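Local coordinates for putative Fe-S biosynthesis protein (Lactobacillus salivarius, PDB 2P2E), which is of unknown function but probably takes part in the assembly of iron-sulphur clusters, at residues 65-70 with 74-79. Sequence-based numbering, arbitrary orientation.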
loop_
_atom_site.group_PDB
_atom_site.type_symbol
_atom_site.label_atom_id
_atom_site.label_comp_id
_atom_site.label_asym_id
_atom_site.label_seq_id
_atom_site.Cartn_x
_atom_site.Cartn_y
_atom_site.Cartn_z
ATOM N N ASN A 65 -3.217 8.964 -7.851
ATOM C CA ASN A 65 -3.752 9.008 -9.197
ATOM C C ASN A 65 -3.466 7.843 -10.119
ATOM O O ASN A 65 -3.886 7.859 -11.269
ATOM C CB ASN A 65 -3.249 10.278 -9.860
ATOM C CG ASN A 65 -1.737 10.331 -9.906
ATOM O OD1 ASN A 65 -1.063 9.845 -8.999
ATOM N ND2 ASN A 65 -1.196 10.924 -10.958
ATOM N N GLU A 66 -2.731 6.849 -9.647
ATOM C CA GLU A 66 -2.455 5.705 -10.497
ATOM C C GLU A 66 -2.834 4.401 -9.820
ATOM O O GLU A 66 -2.970 4.333 -8.597
ATOM C CB GLU A 66 -0.996 5.705 -10.945
ATOM C CG GLU A 66 -0.784 6.602 -12.161
ATOM C CD GLU A 66 0.649 6.603 -12.672
ATOM O OE1 GLU A 66 1.232 5.505 -12.832
ATOM O OE2 GLU A 66 1.186 7.706 -12.929
ATOM N N VAL A 67 -3.022 3.363 -10.621
ATOM C CA VAL A 67 -3.436 2.090 -10.078
ATOM C C VAL A 67 -2.497 0.944 -10.335
ATOM O O VAL A 67 -1.792 0.902 -11.340
ATOM C CB VAL A 67 -4.798 1.665 -10.638
ATOM C CG1 VAL A 67 -5.305 0.446 -9.873
ATOM C CG2 VAL A 67 -5.789 2.816 -10.554
ATOM N N ILE A 68 -2.518 0.007 -9.397
ATOM C CA ILE A 68 -1.723 -1.203 -9.463
ATOM C C ILE A 68 -2.739 -2.332 -9.441
ATOM O O ILE A 68 -3.601 -2.364 -8.566
ATOM C CB ILE A 68 -0.811 -1.332 -8.232
ATOM C CG1 ILE A 68 0.187 -0.182 -8.219
ATOM C CG2 ILE A 68 -0.077 -2.671 -8.247
ATOM C CD1 ILE A 68 0.985 -0.094 -6.965
ATOM N N ASP A 69 -2.665 -3.237 -10.414
ATOM C CA ASP A 69 -3.586 -4.369 -10.463
ATOM C C ASP A 69 -3.065 -5.438 -9.516
ATOM O O ASP A 69 -1.865 -5.619 -9.395
ATOM C CB ASP A 69 -3.658 -4.968 -11.866
ATOM C CG ASP A 69 -4.129 -3.979 -12.906
ATOM O OD1 ASP A 69 -5.240 -3.424 -12.744
ATOM O OD2 ASP A 69 -3.382 -3.763 -13.888
ATOM N N SER A 70 -3.968 -6.146 -8.855
ATOM C CA SER A 70 -3.572 -7.195 -7.935
ATOM C C SER A 70 -4.686 -8.208 -7.779
ATOM O O SER A 70 -5.842 -7.928 -8.094
ATOM C CB SER A 70 -3.239 -6.619 -6.559
ATOM O OG SER A 70 -4.335 -6.760 -5.672
ATOM N N LYS A 74 -7.665 -3.473 -6.240
ATOM C CA LYS A 74 -6.782 -2.402 -6.662
ATOM C C LYS A 74 -5.995 -1.750 -5.545
ATOM O O LYS A 74 -6.395 -1.771 -4.391
ATOM C CB LYS A 74 -7.587 -1.327 -7.382
ATOM C CG LYS A 74 -7.885 -1.650 -8.820
ATOM C CD LYS A 74 -8.776 -0.588 -9.442
ATOM C CE LYS A 74 -8.970 -0.836 -10.926
ATOM N NZ LYS A 74 -9.543 -2.188 -11.187
ATOM N N PHE A 75 -4.870 -1.163 -5.929
ATOM C CA PHE A 75 -3.970 -0.435 -5.042
ATOM C C PHE A 75 -3.736 0.899 -5.717
ATOM O O PHE A 75 -3.281 0.933 -6.857
ATOM C CB PHE A 75 -2.625 -1.136 -4.943
ATOM C CG PHE A 75 -2.555 -2.181 -3.884
ATOM C CD1 PHE A 75 -2.414 -1.822 -2.550
ATOM C CD2 PHE A 75 -2.577 -3.534 -4.221
ATOM C CE1 PHE A 75 -2.291 -2.804 -1.558
ATOM C CE2 PHE A 75 -2.456 -4.523 -3.237
ATOM C CZ PHE A 75 -2.311 -4.160 -1.911
ATOM N N TYR A 76 -4.046 1.995 -5.041
ATOM C CA TYR A 76 -3.823 3.300 -5.639
ATOM C C TYR A 76 -2.513 3.846 -5.124
ATOM O O TYR A 76 -2.108 3.530 -4.014
ATOM C CB TYR A 76 -4.978 4.234 -5.294
ATOM C CG TYR A 76 -6.222 3.859 -6.043
ATOM C CD1 TYR A 76 -6.482 4.386 -7.298
ATOM C CD2 TYR A 76 -7.105 2.917 -5.531
ATOM C CE1 TYR A 76 -7.588 3.986 -8.026
ATOM C CE2 TYR A 76 -8.219 2.506 -6.252
ATOM C CZ TYR A 76 -8.452 3.047 -7.498
ATOM O OH TYR A 76 -9.562 2.653 -8.208
ATOM N N TYR A 77 -1.839 4.651 -5.932
ATOM C CA TYR A 77 -0.569 5.225 -5.517
ATOM C C TYR A 77 -0.283 6.542 -6.218
ATOM O O TYR A 77 -0.831 6.830 -7.287
ATOM C CB TYR A 77 0.575 4.243 -5.782
ATOM C CG TYR A 77 0.860 4.012 -7.237
ATOM C CD1 TYR A 77 1.954 4.611 -7.858
ATOM C CD2 TYR A 77 0.040 3.188 -7.996
ATOM C CE1 TYR A 77 2.228 4.390 -9.205
ATOM C CE2 TYR A 77 0.299 2.964 -9.345
ATOM C CZ TYR A 77 1.395 3.564 -9.938
ATOM O OH TYR A 77 1.644 3.323 -11.259
ATOM N N LYS A 78 0.581 7.341 -5.605
ATOM C CA LYS A 78 0.941 8.624 -6.172
ATOM C C LYS A 78 1.798 8.351 -7.391
ATOM O O LYS A 78 2.805 7.652 -7.308
ATOM C CB LYS A 78 1.693 9.455 -5.137
ATOM C CG LYS A 78 0.831 9.789 -3.935
ATOM C CD LYS A 78 1.563 10.597 -2.886
ATOM C CE LYS A 78 2.550 9.757 -2.114
ATOM N NZ LYS A 78 2.987 10.454 -0.870
ATOM N N GLY A 79 1.373 8.883 -8.530
ATOM C CA GLY A 79 2.106 8.673 -9.761
ATOM C C GLY A 79 3.613 8.666 -9.618
ATOM O O GLY A 79 4.251 7.645 -9.838
HETATM O O HOH W 1 0.576 1.436 -12.844
#
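Glu66 pairs with Tyr77 and Ile68 with Phe75 as antiparallel hydrogen-bonded pairs of two neighbouring strands, whose axes run at 150° to each other, with Val67 and Tyr76 forming the non-hydrogen-bonded pair between them. With CG set between its own backbone N and carbonyl carbon (chi1 68°), the ring of Tyr77 lies against Glu66 and Ile68 on their shared face of the sheet. Glu66 CB sits over one face of the ring, a CH-pi contact 3.7 Å from the ring centroid, while the Ile68 side chain runs roughly perpendicular to that of Tyr77 and brings its CG1 to 3.3 Å from Tyr77 CE2. Glu66 OE1 comes to 2.7 Å from Tyr77 OH, its carboxylate turned 68° from the ring plane, and a water in that plane bridges Tyr77 OH and the carbonyl O of Val67. A phenylalanine in place of Tyr77 would probably leave this water without its phenolic partner and Glu66 OE1 without the nearby hydroxyl. The two strands form a beta hairpin, flanked in the sheet by strands 4-7 and 24-30, and at its open end a classic beta bulge sets Asn65 and Glu66 opposite the single residue Tyr77. There the amide oxygen OD1 of Asn65 accepts a hydrogen bond from Gly79 N at 2.7 Å, on an in-plane lone pair. On the sheet face opposite Tyr77, the side chains of Val67 and Tyr76 run alongside each other, CG2 of the valine 3.3 Å from Tyr76 CE1, while Val67 CG1 meets the aliphatic chain of Lys74. Toward the turn, Ser70 CB meets the edge of the Phe75 ring, and Ser70 OG is hydrogen-bonded to Gly73 O.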